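Local structure of hydroquinone dioxygenase large subunit (Pseudomonas sp., 4ZXA) at residues 22-25 and 26-29; 99-102 and 103-107; 162-165 and 166-169; 215-219 and 220-224; 305-308 and 309-313. The protein probably carries the metal-bearing active site of a two-subunit cupin dioxygenase that opens the ring of hydroquinone with the help of iron(II). All blocks are in the same frame, centred on the assembly; numbering follows the deposited sequence.

Contact 1. Residues 22-25 and 26-29; sequences PPHA and VTGY
H24 and G28 hold together a tight turn in the loop between strands 19-20 and 32-34, and an ST turn at T27 continues it. Two backbone bonds set its width. The first, from G28 N to H24 O, spans 2.9 Å, with the donor tilted from the carbonyl plane; the second runs from H24 N to Y29 O at 2.7 Å, with its donor well above the plane of that carbonyl. H24 therefore gives and receives at its own backbone, and the chain leaves the turn almost reversed. G28 has a positive phi (92°), where a CB would collide with T27 O, so that glycine suits the position.

A side-chain bond spans the bend. The imidazole of H24 swings back over the following residues because CG is anti to the backbone N (chi1 174°). ND1 then accepts from T27 N at 3.0 Å along a nearly straight N-H line (169°), which requires this nitrogen to be unprotonated. CE1 lies against V26 CB, the two side chains running alongside each other.

Beyond the turn, A25 O accepts from N7 of the small subunit, while the buried Y29 is bonded through OH to G155 and N138 of its own chain. T27 meets the imidazole crosswise, and its OG1 accepts from Y29 N at 3.2 Å.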
loop_
_atom_site.group_PDB
_atom_site.type_symbol
_atom_site.label_atom_id
_atom_site.label_comp_id
_atom_site.label_asym_id
_atom_site.label_seq_id
_atom_site.Cartn_x
_atom_site.Cartn_y
_atom_site.Cartn_z
ATOM N N PRO E 22 24.274 16.935 -0.245
ATOM C CA PRO E 22 23.630 18.212 0.068
ATOM C C PRO E 22 22.126 18.087 -0.124
ATOM O O PRO E 22 21.679 17.294 -0.970
ATOM C CB PRO E 22 24.178 19.163 -1.004
ATOM C CG PRO E 22 25.447 18.554 -1.455
ATOM C CD PRO E 22 25.302 17.068 -1.296
ATOM N N PRO E 23 21.349 18.868 0.643
ATOM C CA PRO E 23 19.904 18.929 0.419
ATOM C C PRO E 23 19.665 19.164 -1.065
ATOM O O PRO E 23 20.400 19.937 -1.683
ATOM C CB PRO E 23 19.476 20.173 1.200
ATOM C CG PRO E 23 20.547 20.381 2.223
ATOM C CD PRO E 23 21.820 19.872 1.612
ATOM N N HIS E 24 18.663 18.504 -1.631
ATOM C CA HIS E 24 18.359 18.657 -3.044
ATOM C C HIS E 24 17.685 20.006 -3.264
ATOM O O HIS E 24 16.840 20.412 -2.467
ATOM C CB HIS E 24 17.460 17.511 -3.496
ATOM C CG HIS E 24 16.958 17.641 -4.899
ATOM N ND1 HIS E 24 15.957 18.519 -5.254
ATOM C CD2 HIS E 24 17.300 16.979 -6.031
ATOM C CE1 HIS E 24 15.719 18.407 -6.549
ATOM N NE2 HIS E 24 16.515 17.475 -7.042
ATOM N N ALA E 25 18.060 20.693 -4.343
ATOM C CA ALA E 25 17.599 22.060 -4.607
ATOM C C ALA E 25 16.075 22.225 -4.597
ATOM O O ALA E 25 15.549 23.222 -4.089
ATOM C CB ALA E 25 18.178 22.578 -5.928
ATOM N N VAL E 26 15.366 21.254 -5.156
ATOM C CA VAL E 26 13.912 21.342 -5.217
ATOM C C VAL E 26 13.231 20.726 -3.992
ATOM O O VAL E 26 12.436 21.393 -3.317
ATOM C CB VAL E 26 13.358 20.687 -6.502
ATOM C CG1 VAL E 26 11.865 20.966 -6.645
ATOM C CG2 VAL E 26 14.119 21.183 -7.727
ATOM N N THR E 27 13.554 19.463 -3.703
ATOM C CA THR E 27 12.799 18.698 -2.717
ATOM C C THR E 27 13.190 19.045 -1.299
ATOM O O THR E 27 12.356 18.988 -0.394
ATOM C CB THR E 27 12.946 17.179 -2.913
ATOM O OG1 THR E 27 14.250 16.763 -2.495
ATOM C CG2 THR E 27 12.729 16.803 -4.373
ATOM N N GLY E 28 14.458 19.402 -1.103
ATOM C CA GLY E 28 14.950 19.765 0.217
ATOM C C GLY E 28 15.528 18.586 0.980
ATOM O O GLY E 28 15.934 18.724 2.138
ATOM N N TYR E 29 15.573 17.423 0.338
ATOM C CA TYR E 29 16.049 16.217 1.004
ATOM C C TYR E 29 17.430 15.807 0.509
ATOM O O TYR E 29 17.810 16.103 -0.614
ATOM C CB TYR E 29 15.082 15.044 0.790
ATOM C CG TYR E 29 13.647 15.269 1.243
ATOM C CD1 TYR E 29 13.331 15.403 2.591
ATOM C CD2 TYR E 29 12.603 15.306 0.323
ATOM C CE1 TYR E 29 12.021 15.593 3.006
ATOM C CE2 TYR E 29 11.291 15.495 0.734
ATOM C CZ TYR E 29 11.012 15.637 2.075
ATOM O OH TYR E 29 9.713 15.835 2.484
#

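Contact 2. Residues 99-102 and 103-107; sequences DLYA and GTFNG
Y101 and F105 form a T-shaped (edge-to-face) aromatic pair where strand 97-102 runs out into a type I beta turn, G103 to N106. Followed outward, the tyrosine begins at CB, which lies 3.6 Å from T104 OG1. Its first torsion (chi1 57°) places CG between the backbone N and the carbonyl carbon, directing the ring toward F105. From CG onward every ring atom has the same neighbour, the CD1-CE1 edge of F105. On one flank CD1 and CE1 meet mainly F105 CE1; on the other, CE2 comes within 3.4 Å of F105 CD1. F105 CD1 stands 3.3 Å above the tyrosine plane, over its centre, with the planes at 82° and the centroids 4.5 Å apart. At the tip, Y101 OH lies at the margin of this patch, with N84 nearby.

G103 makes the bend possible with a positive phi (81°), at which a CB would clash with A102 O. The turn is closed by a weak bond from N106 N to G103 O. Replacing Y101 with an alanine would probably leave the F105 edge without the face it points at and its ring freer to turn.

F105 also meets W82 edge-to-face, and T104 OG1 bonds to T117. Strand 97-102 is held between strands 89-93 and 116-121 in the eight-stranded antiparallel sheet, and N106 caps helix 107-111, its OD1 accepting from L109 N.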
loop_
_atom_site.group_PDB
_atom_site.type_symbol
_atom_site.label_atom_id
_atom_site.label_comp_id
_atom_site.label_asym_id
_atom_site.label_seq_id
_atom_site.Cartn_x
_atom_site.Cartn_y
_atom_site.Cartn_z
ATOM N N ASP E 99 22.199 -7.867 6.273
ATOM C CA ASP E 99 22.012 -7.814 4.829
ATOM C C ASP E 99 20.961 -6.771 4.460
ATOM O O ASP E 99 19.877 -6.759 5.024
ATOM C CB ASP E 99 21.556 -9.171 4.294
ATOM C CG ASP E 99 22.710 -10.102 3.993
ATOM O OD1 ASP E 99 23.856 -9.738 4.318
ATOM O OD2 ASP E 99 22.478 -11.204 3.443
ATOM N N LEU E 100 21.284 -5.894 3.510
ATOM C CA LEU E 100 20.257 -5.099 2.836
ATOM C C LEU E 100 20.060 -5.695 1.459
ATOM O O LEU E 100 21.025 -5.857 0.713
ATOM C CB LEU E 100 20.659 -3.633 2.708
ATOM C CG LEU E 100 19.641 -2.749 1.993
ATOM C CD1 LEU E 100 18.260 -2.845 2.638
ATOM C CD2 LEU E 100 20.107 -1.313 2.013
ATOM N N TYR E 101 18.817 -6.029 1.127
ATOM C CA TYR E 101 18.513 -6.662 -0.150
ATOM C C TYR E 101 17.367 -6.004 -0.908
ATOM O O TYR E 101 16.489 -5.376 -0.319
ATOM C CB TYR E 101 18.201 -8.143 0.044
ATOM C CG TYR E 101 17.064 -8.420 1.017
ATOM C CD1 TYR E 101 17.328 -8.732 2.346
ATOM C CD2 TYR E 101 15.738 -8.393 0.603
ATOM C CE1 TYR E 101 16.316 -9.006 3.233
ATOM C CE2 TYR E 101 14.703 -8.664 1.493
ATOM C CZ TYR E 101 15.006 -8.965 2.806
ATOM O OH TYR E 101 14.007 -9.228 3.704
ATOM N N ALA E 102 17.388 -6.169 -2.227
ATOM C CA ALA E 102 16.331 -5.679 -3.106
ATOM C C ALA E 102 15.950 -6.792 -4.052
ATOM O O ALA E 102 16.704 -7.104 -4.970
ATOM C CB ALA E 102 16.797 -4.453 -3.902
ATOM N N GLY E 103 14.782 -7.388 -3.828
ATOM C CA GLY E 103 14.262 -8.421 -4.704
ATOM C C GLY E 103 14.865 -9.789 -4.447
ATOM O O GLY E 103 14.479 -10.784 -5.046
ATOM N N THR E 104 15.826 -9.854 -3.546
ATOM C CA THR E 104 16.544 -11.101 -3.360
ATOM C C THR E 104 15.614 -12.209 -2.891
ATOM O O THR E 104 15.769 -13.367 -3.267
ATOM C CB THR E 104 17.701 -10.925 -2.382
ATOM O OG1 THR E 104 18.676 -10.071 -2.979
ATOM C CG2 THR E 104 18.333 -12.281 -2.046
ATOM N N PHE E 105 14.646 -11.848 -2.069
ATOM C CA PHE E 105 13.711 -12.834 -1.553
ATOM C C PHE E 105 12.366 -12.698 -2.225
ATOM O O PHE E 105 11.321 -12.816 -1.595
ATOM C CB PHE E 105 13.628 -12.723 -0.044
ATOM C CG PHE E 105 14.946 -12.943 0.611
ATOM C CD1 PHE E 105 15.701 -11.872 1.059
ATOM C CD2 PHE E 105 15.485 -14.224 0.694
ATOM C CE1 PHE E 105 16.957 -12.077 1.636
ATOM C CE2 PHE E 105 16.744 -14.442 1.267
ATOM C CZ PHE E 105 17.481 -13.365 1.737
ATOM N N ASN E 106 12.429 -12.463 -3.532
ATOM C CA ASN E 106 11.257 -12.283 -4.370
ATOM C C ASN E 106 11.383 -13.183 -5.594
ATOM O O ASN E 106 12.078 -12.846 -6.560
ATOM C CB ASN E 106 11.138 -10.812 -4.775
ATOM C CG ASN E 106 9.978 -10.551 -5.696
ATOM O OD1 ASN E 106 9.855 -11.161 -6.772
ATOM N ND2 ASN E 106 9.115 -9.619 -5.289
ATOM N N GLY E 107 10.716 -14.334 -5.536
ATOM C CA GLY E 107 10.778 -15.321 -6.598
ATOM C C GLY E 107 10.992 -14.750 -7.983
ATOM O O GLY E 107 11.884 -15.188 -8.720
#

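Contact 3. Residues 162-165 and 166-169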
loop_
_atom_site.group_PDB
_atom_site.type_symbol
_atom_site.label_atom_id
_atom_site.label_comp_id
_atom_site.label_asym_id
_atom_site.label_seq_id
_atom_site.Cartn_x
_atom_site.Cartn_y
_atom_site.Cartn_z
ATOM N N LEU E 162 12.485 15.106 15.717
ATOM C CA LEU E 162 13.428 14.353 16.542
ATOM C C LEU E 162 12.741 13.667 17.714
ATOM O O LEU E 162 13.105 12.548 18.094
ATOM C CB LEU E 162 14.512 15.279 17.084
ATOM C CG LEU E 162 15.257 16.124 16.051
ATOM C CD1 LEU E 162 16.336 16.995 16.702
ATOM C CD2 LEU E 162 15.864 15.208 15.022
ATOM N N GLU E 163 11.752 14.349 18.288
ATOM C CA GLU E 163 11.065 13.823 19.456
ATOM C C GLU E 163 10.333 12.524 19.144
ATOM O O GLU E 163 10.155 11.685 20.027
ATOM C CB GLU E 163 10.115 14.861 20.064
ATOM C CG GLU E 163 10.820 16.121 20.602
ATOM C CD GLU E 163 11.982 15.806 21.555
ATOM O OE1 GLU E 163 13.160 15.911 21.122
ATOM O OE2 GLU E 163 11.716 15.457 22.736
ATOM N N CYS E 164 9.923 12.340 17.895
ATOM C CA CYS E 164 9.201 11.123 17.542
ATOM C C CYS E 164 10.111 10.004 17.090
ATOM O O CYS E 164 9.810 8.837 17.319
ATOM C CB CYS E 164 8.132 11.388 16.487
ATOM S SG CYS E 164 6.834 12.442 17.111
ATOM N N ILE E 165 11.225 10.348 16.452
ATOM C CA ILE E 165 12.119 9.317 15.963
ATOM C C ILE E 165 13.236 8.945 16.942
ATOM O O ILE E 165 13.831 7.878 16.816
ATOM C CB ILE E 165 12.699 9.664 14.586
ATOM C CG1 ILE E 165 13.498 10.954 14.660
ATOM C CG2 ILE E 165 11.573 9.786 13.555
ATOM C CD1 ILE E 165 14.426 11.145 13.481
ATOM N N GLU E 166 13.533 9.807 17.906
ATOM C CA GLU E 166 14.536 9.464 18.921
ATOM C C GLU E 166 13.891 9.304 20.285
ATOM O O GLU E 166 14.171 10.064 21.212
ATOM C CB GLU E 166 15.630 10.527 19.033
ATOM C CG GLU E 166 16.308 10.936 17.746
ATOM C CD GLU E 166 17.368 11.993 18.001
ATOM O OE1 GLU E 166 17.322 13.069 17.373
ATOM O OE2 GLU E 166 18.243 11.752 18.854
ATOM N N ARG E 167 13.013 8.326 20.420
ATOM C CA ARG E 167 12.409 8.097 21.714
ATOM C C ARG E 167 13.414 7.381 22.617
ATOM O O ARG E 167 13.841 6.270 22.336
ATOM C CB ARG E 167 11.075 7.357 21.571
ATOM C CG ARG E 167 9.862 8.313 21.385
ATOM C CD ARG E 167 8.886 7.801 20.339
ATOM N NE ARG E 167 7.566 8.427 20.427
ATOM C CZ ARG E 167 6.813 8.734 19.369
ATOM N NH1 ARG E 167 7.270 8.483 18.155
ATOM N NH2 ARG E 167 5.616 9.302 19.511
ATOM N N PHE E 168 13.834 8.062 23.674
ATOM C CA PHE E 168 14.750 7.480 24.646
ATOM C C PHE E 168 13.946 6.618 25.602
ATOM O O PHE E 168 12.913 7.053 26.124
ATOM C CB PHE E 168 15.468 8.583 25.420
ATOM C CG PHE E 168 16.441 8.079 26.445
ATOM C CD1 PHE E 168 16.010 7.713 27.715
ATOM C CD2 PHE E 168 17.790 7.991 26.150
ATOM C CE1 PHE E 168 16.903 7.257 28.661
ATOM C CE2 PHE E 168 18.688 7.541 27.096
ATOM C CZ PHE E 168 18.249 7.173 28.351
ATOM N N ARG E 169 14.412 5.397 25.833
ATOM C CA ARG E 169 13.705 4.490 26.729
ATOM C C ARG E 169 14.662 3.862 27.731
ATOM O O ARG E 169 15.664 3.272 27.347
ATOM C CB ARG E 169 12.989 3.391 25.923
ATOM C CG ARG E 169 12.003 3.899 24.853
ATOM C CD ARG E 169 11.861 2.884 23.692
ATOM N NE ARG E 169 11.075 3.396 22.562
ATOM C CZ ARG E 169 11.202 2.987 21.296
ATOM N NH1 ARG E 169 12.089 2.051 20.959
ATOM N NH2 ARG E 169 10.435 3.524 20.357
#
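The short helix 162-165 ends here, and R167 folds back from the departing chain to meet the carbonyls of E163 and C164. E166 is the first residue to leave helical backbone angles, yet its N still donates to L162 O at 2.8 Å, a final helical turn. Its side chain runs alongside that of L162, pointing the same way, and OE1 lies 3.5 Å from L162 CD2. A weak, long ion pair links E166 to R134 of helix 122-136, against which L162 and I165 also pack.

R167 reaches the helix by a bend at its second torsion (chi2 139°). CG passes E163 O at 3.6 Å and CD skirts C164 O, after which the guanidinium lies with one face toward C164 CA and E163 O. NH1 gives C164 O a weak bond of 2.7 Å whose angle is well short of straight (129°). C164 CB lies 3.5 Å from NH1, and its SG is more distant from the same group.

The stronger partners of R167 lie elsewhere: NE forms a salt bridge with D227 and NH1 another with D142. A leucine in place of R167 would probably leave both aspartates without this countercharge and C164 O without this donor.

The guanidinium thus joins three separate pieces of chain, the end of helix 162-165 and the loops bearing D142 and D227. Its positive charge beside the carbonyl oxygens of E163 and C164, at the C-terminal end of this one-turn helix, is probably mildly favourable, while the two carboxylates probably keep the arginine firmly charged.

Contact 4. Residues 215-219 and 220-224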
loop_
_atom_site.group_PDB
_atom_site.type_symbol
_atom_site.label_atom_id
_atom_site.label_comp_id
_atom_site.label_asym_id
_atom_site.label_seq_id
_atom_site.Cartn_x
_atom_site.Cartn_y
_atom_site.Cartn_z
ATOM N N HIS E 215 5.557 -5.384 44.664
ATOM C CA HIS E 215 5.418 -4.606 43.444
ATOM C C HIS E 215 4.301 -5.097 42.547
ATOM O O HIS E 215 4.177 -6.286 42.267
ATOM C CB HIS E 215 6.750 -4.582 42.675
ATOM C CG HIS E 215 7.904 -4.105 43.497
ATOM N ND1 HIS E 215 8.103 -2.774 43.794
ATOM C CD2 HIS E 215 8.912 -4.780 44.100
ATOM C CE1 HIS E 215 9.188 -2.646 44.538
ATOM N NE2 HIS E 215 9.698 -3.848 44.737
ATOM N N ALA E 216 3.496 -4.159 42.084
ATOM C CA ALA E 216 2.378 -4.471 41.214
ATOM C C ALA E 216 1.932 -3.180 40.549
ATOM O O ALA E 216 1.868 -2.142 41.201
ATOM C CB ALA E 216 1.251 -5.072 42.023
ATOM N N PHE E 217 1.648 -3.232 39.251
ATOM C CA PHE E 217 1.112 -2.062 38.545
ATOM C C PHE E 217 0.010 -2.491 37.599
ATOM O O PHE E 217 -0.208 -3.684 37.394
ATOM C CB PHE E 217 2.211 -1.321 37.767
ATOM C CG PHE E 217 2.756 -2.095 36.589
ATOM C CD1 PHE E 217 3.574 -3.194 36.782
ATOM C CD2 PHE E 217 2.459 -1.716 35.297
ATOM C CE1 PHE E 217 4.078 -3.915 35.704
ATOM C CE2 PHE E 217 2.964 -2.417 34.217
ATOM C CZ PHE E 217 3.775 -3.524 34.421
ATOM N N SER E 218 -0.699 -1.530 37.024
ATOM C CA SER E 218 -1.720 -1.877 36.053
ATOM C C SER E 218 -1.134 -1.904 34.659
ATOM O O SER E 218 -0.792 -0.869 34.094
ATOM C CB SER E 218 -2.891 -0.907 36.101
ATOM O OG SER E 218 -3.737 -1.117 34.989
ATOM N N LEU E 219 -1.031 -3.104 34.109
ATOM C CA LEU E 219 -0.537 -3.286 32.762
ATOM C C LEU E 219 -1.484 -2.682 31.696
ATOM O O LEU E 219 -1.026 -2.087 30.727
ATOM C CB LEU E 219 -0.269 -4.773 32.503
ATOM C CG LEU E 219 0.251 -5.167 31.117
ATOM C CD1 LEU E 219 1.650 -4.583 30.858
ATOM C CD2 LEU E 219 0.243 -6.690 30.942
ATOM N N PHE E 220 -2.795 -2.834 31.868
ATOM C CA PHE E 220 -3.736 -2.293 30.879
ATOM C C PHE E 220 -3.653 -0.763 30.831
ATOM O O PHE E 220 -3.722 -0.156 29.751
ATOM C CB PHE E 220 -5.172 -2.758 31.149
ATOM C CG PHE E 220 -5.408 -4.214 30.845
ATOM C CD1 PHE E 220 -4.362 -5.038 30.430
ATOM C CD2 PHE E 220 -6.684 -4.762 30.965
ATOM C CE1 PHE E 220 -4.578 -6.386 30.139
ATOM C CE2 PHE E 220 -6.910 -6.103 30.681
ATOM C CZ PHE E 220 -5.850 -6.917 30.267
ATOM N N LYS E 221 -3.496 -0.158 32.007
ATOM C CA LYS E 221 -3.297 1.285 32.133
ATOM C C LYS E 221 -1.994 1.708 31.461
ATOM O O LYS E 221 -1.921 2.696 30.739
ATOM C CB LYS E 221 -3.268 1.694 33.623
ATOM C CG LYS E 221 -2.797 3.126 33.874
ATOM C CD LYS E 221 -2.715 3.458 35.363
ATOM C CE LYS E 221 -2.132 4.853 35.591
ATOM N NZ LYS E 221 -2.143 5.264 37.022
ATOM N N TYR E 222 -0.956 0.947 31.732
ATOM C CA TYR E 222 0.346 1.208 31.174
ATOM C C TYR E 222 0.252 1.132 29.651
ATOM O O TYR E 222 0.726 2.034 28.949
ATOM C CB TYR E 222 1.312 0.177 31.753
ATOM C CG TYR E 222 2.729 0.240 31.256
ATOM C CD1 TYR E 222 3.700 0.954 31.947
ATOM C CD2 TYR E 222 3.103 -0.448 30.116
ATOM C CE1 TYR E 222 4.993 0.989 31.504
ATOM C CE2 TYR E 222 4.382 -0.406 29.659
ATOM C CZ TYR E 222 5.328 0.303 30.354
ATOM O OH TYR E 222 6.618 0.314 29.881
ATOM N N LEU E 223 -0.388 0.083 29.136
ATOM C CA LEU E 223 -0.576 -0.027 27.691
ATOM C C LEU E 223 -1.468 1.097 27.162
ATOM O O LEU E 223 -1.203 1.654 26.100
ATOM C CB LEU E 223 -1.138 -1.395 27.288
ATOM C CG LEU E 223 -0.214 -2.577 27.606
ATOM C CD1 LEU E 223 -0.826 -3.881 27.120
ATOM C CD2 LEU E 223 1.172 -2.372 27.013
ATOM N N SER E 224 -2.509 1.449 27.914
ATOM C CA SER E 224 -3.460 2.455 27.436
ATOM C C SER E 224 -2.747 3.772 27.175
ATOM O O SER E 224 -3.253 4.635 26.451
ATOM C CB SER E 224 -4.624 2.654 28.423
ATOM O OG SER E 224 -4.245 3.406 29.573
#
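L219 O takes a backbone bond of 2.8 Å from L223 N, nearly straight at 167°, in the first turn of helix 219-224, which strand 216-218 enters without an intervening loop. S218 is the N-cap. A trans first torsion (chi1 169°) carries its hydroxyl round to the helix start, where S218 OG accepts from K221 N at 3.1 Å, while its carbonyl oxygen takes Y222 N at 3.0 Å. The side chain thus serves K221 N, an amide with no preceding turn to bond to, while the carbonyl begins the regular helical bonding.

On the apolar side, F217 and Y222 make an offset edge-to-face pair, the phenylalanine edge toward the tyrosine face, with centroids 5.7 Å apart and planes at 72°. F217 CE2 leads, 3.9 Å from Y222 CB. L219 CD1 rests more loosely, 4.3 Å from L223 CG and about as far from the tyrosine ring, which also makes a cation-pi contact with R185.

The element lies at the subunit interface: A216, F217 and S218 pair antiparallel with a strand of the small subunit, so the sheet continues into that chain, and F220 meets F14 of the small subunit with the rings almost parallel. K221, its chain fully extended, carries NZ away from the cap to a salt bridge with E201, whose other carboxylate oxygen accepts from S218 N. Farther along the helix, S224 OG turns back on the backbone and donates to K221 O at 2.7 Å.

Contact 5. Residues 305-308 and 309-313; sequences GYST and KRSML
K309, S307 and T308 carry most of this corner, where the chain passes from strand 301-307 to strand 310-318, and so from one sheet of the cupin fold to the other. The backbone turns at T308 and K309, and S307 ties its two arms together. Swung away from its own backbone N (chi1 179°), S307 OG comes within 2.8 Å of K309 O, and it also meets E248 O. S311 OG, turned toward S307, donates to S307 OG at 2.9 Å, so that one hydroxyl links the end of the first strand to the start of the second.

K309 lies on the outside of the bend. Its long chain runs extended and bends only at the last torsion (chi4 -69°), bringing NZ 3.2 Å from R310 O, nearly in line with that carbonyl. The same ammonium forms a salt bridge with D269 and donates to T12 of the small subunit. T308 faces another way: its OG1 is bonded to D42 of the second subunit, a further copy of this protein.

The inside of the corner is therefore held by uncharged hydroxyls, buried, bonded to one another and set close to carbonyl oxygens, while charge is kept to its flanks. There K309 is matched by D269, and R310 by E249 and E149, so these basic groups are likely to stay protonated despite their limited exposure.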
loop_
_atom_site.group_PDB
_atom_site.type_symbol
_atom_site.label_atom_id
_atom_site.label_comp_id
_atom_site.label_asym_id
_atom_site.label_seq_id
_atom_site.Cartn_x
_atom_site.Cartn_y
_atom_site.Cartn_z
ATOM N N GLY E 305 0.232 -8.231 10.286
ATOM C CA GLY E 305 -0.986 -8.106 11.072
ATOM C C GLY E 305 -1.863 -6.918 10.705
ATOM O O GLY E 305 -1.389 -5.918 10.159
ATOM N N TYR E 306 -3.151 -7.037 11.010
ATOM C CA TYR E 306 -4.108 -5.971 10.759
ATOM C C TYR E 306 -4.948 -5.759 12.005
ATOM O O TYR E 306 -5.529 -6.702 12.547
ATOM C CB TYR E 306 -4.995 -6.310 9.553
ATOM C CG TYR E 306 -4.199 -6.442 8.277
ATOM C CD1 TYR E 306 -3.402 -7.559 8.055
ATOM C CD2 TYR E 306 -4.222 -5.448 7.308
ATOM C CE1 TYR E 306 -2.668 -7.693 6.909
ATOM C CE2 TYR E 306 -3.485 -5.573 6.151
ATOM C CZ TYR E 306 -2.702 -6.705 5.959
ATOM O OH TYR E 306 -1.940 -6.867 4.816
ATOM N N SER E 307 -4.981 -4.528 12.492
ATOM C CA SER E 307 -5.698 -4.264 13.727
ATOM C C SER E 307 -6.491 -2.991 13.560
ATOM O O SER E 307 -5.938 -1.895 13.609
ATOM C CB SER E 307 -4.724 -4.164 14.905
ATOM O OG SER E 307 -5.404 -3.887 16.125
ATOM N N THR E 308 -7.787 -3.138 13.332
ATOM C CA THR E 308 -8.617 -1.980 13.033
ATOM C C THR E 308 -8.681 -1.016 14.205
ATOM O O THR E 308 -8.514 0.180 14.019
ATOM C CB THR E 308 -10.041 -2.372 12.623
ATOM O OG1 THR E 308 -10.000 -3.159 11.425
ATOM C CG2 THR E 308 -10.836 -1.134 12.360
ATOM N N LYS E 309 -8.925 -1.537 15.406
ATOM C CA LYS E 309 -8.859 -0.709 16.597
ATOM C C LYS E 309 -7.546 -0.947 17.331
ATOM O O LYS E 309 -7.105 -2.084 17.452
ATOM C CB LYS E 309 -10.026 -1.002 17.556
ATOM C CG LYS E 309 -9.849 -0.318 18.907
ATOM C CD LYS E 309 -11.033 -0.529 19.836
ATOM C CE LYS E 309 -10.830 0.123 21.216
ATOM N NZ LYS E 309 -9.779 -0.547 22.041
ATOM N N ARG E 310 -6.928 0.122 17.825
ATOM C CA ARG E 310 -5.783 -0.013 18.713
ATOM C C ARG E 310 -6.074 -1.097 19.746
ATOM O O ARG E 310 -7.004 -0.956 20.549
ATOM C CB ARG E 310 -5.491 1.311 19.415
ATOM C CG ARG E 310 -4.011 1.589 19.693
ATOM C CD ARG E 310 -3.871 2.882 20.486
ATOM N NE ARG E 310 -2.502 3.334 20.697
ATOM C CZ ARG E 310 -1.786 3.983 19.782
ATOM N NH1 ARG E 310 -2.297 4.230 18.576
ATOM N NH2 ARG E 310 -0.551 4.376 20.068
ATOM N N SER E 311 -5.267 -2.163 19.731
ATOM C CA SER E 311 -5.471 -3.317 20.597
ATOM C C SER E 311 -4.229 -3.689 21.408
ATOM O O SER E 311 -3.102 -3.368 21.033
ATOM C CB SER E 311 -5.907 -4.526 19.773
ATOM O OG SER E 311 -4.929 -4.849 18.802
ATOM N N MET E 312 -4.446 -4.398 22.511
ATOM C CA MET E 312 -3.349 -4.757 23.384
ATOM C C MET E 312 -2.877 -6.146 23.024
ATOM O O MET E 312 -3.640 -7.111 23.126
ATOM C CB MET E 312 -3.795 -4.701 24.835
ATOM C CG MET E 312 -4.389 -3.359 25.222
ATOM S SD MET E 312 -4.682 -3.301 26.998
ATOM C CE MET E 312 -5.139 -1.572 27.207
ATOM N N LEU E 313 -1.633 -6.244 22.569
ATOM C CA LEU E 313 -1.064 -7.532 22.184
ATOM C C LEU E 313 0.154 -7.845 23.036
ATOM O O LEU E 313 1.036 -7.010 23.222
ATOM C CB LEU E 313 -0.670 -7.559 20.701
ATOM C CG LEU E 313 0.171 -8.769 20.249
ATOM C CD1 LEU E 313 -0.623 -10.066 20.347
ATOM C CD2 LEU E 313 0.661 -8.596 18.838
#

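In the fold
The five contacts follow one another along the chain without interleaving. Contacts 1, 2 and 3 fall in the N-terminal family region; the nearest atoms of contacts 1 and 3 are about 12 Å apart, and those of contacts 1 and 2 about 17 Å. Contacts 2 and 5 both reach the eight-stranded antiparallel sheet, through strands 97-102 and 301-307, although their centres are 28 Å apart. Contacts 4 and 5 touch: M312 packs against F220, L223 and S224, so the interface helix 219-224 lies directly on strand 310-318. Contacts 1, 4 and 5 all meet the small subunit, distributing the subunit interface over widely separated parts of the chain.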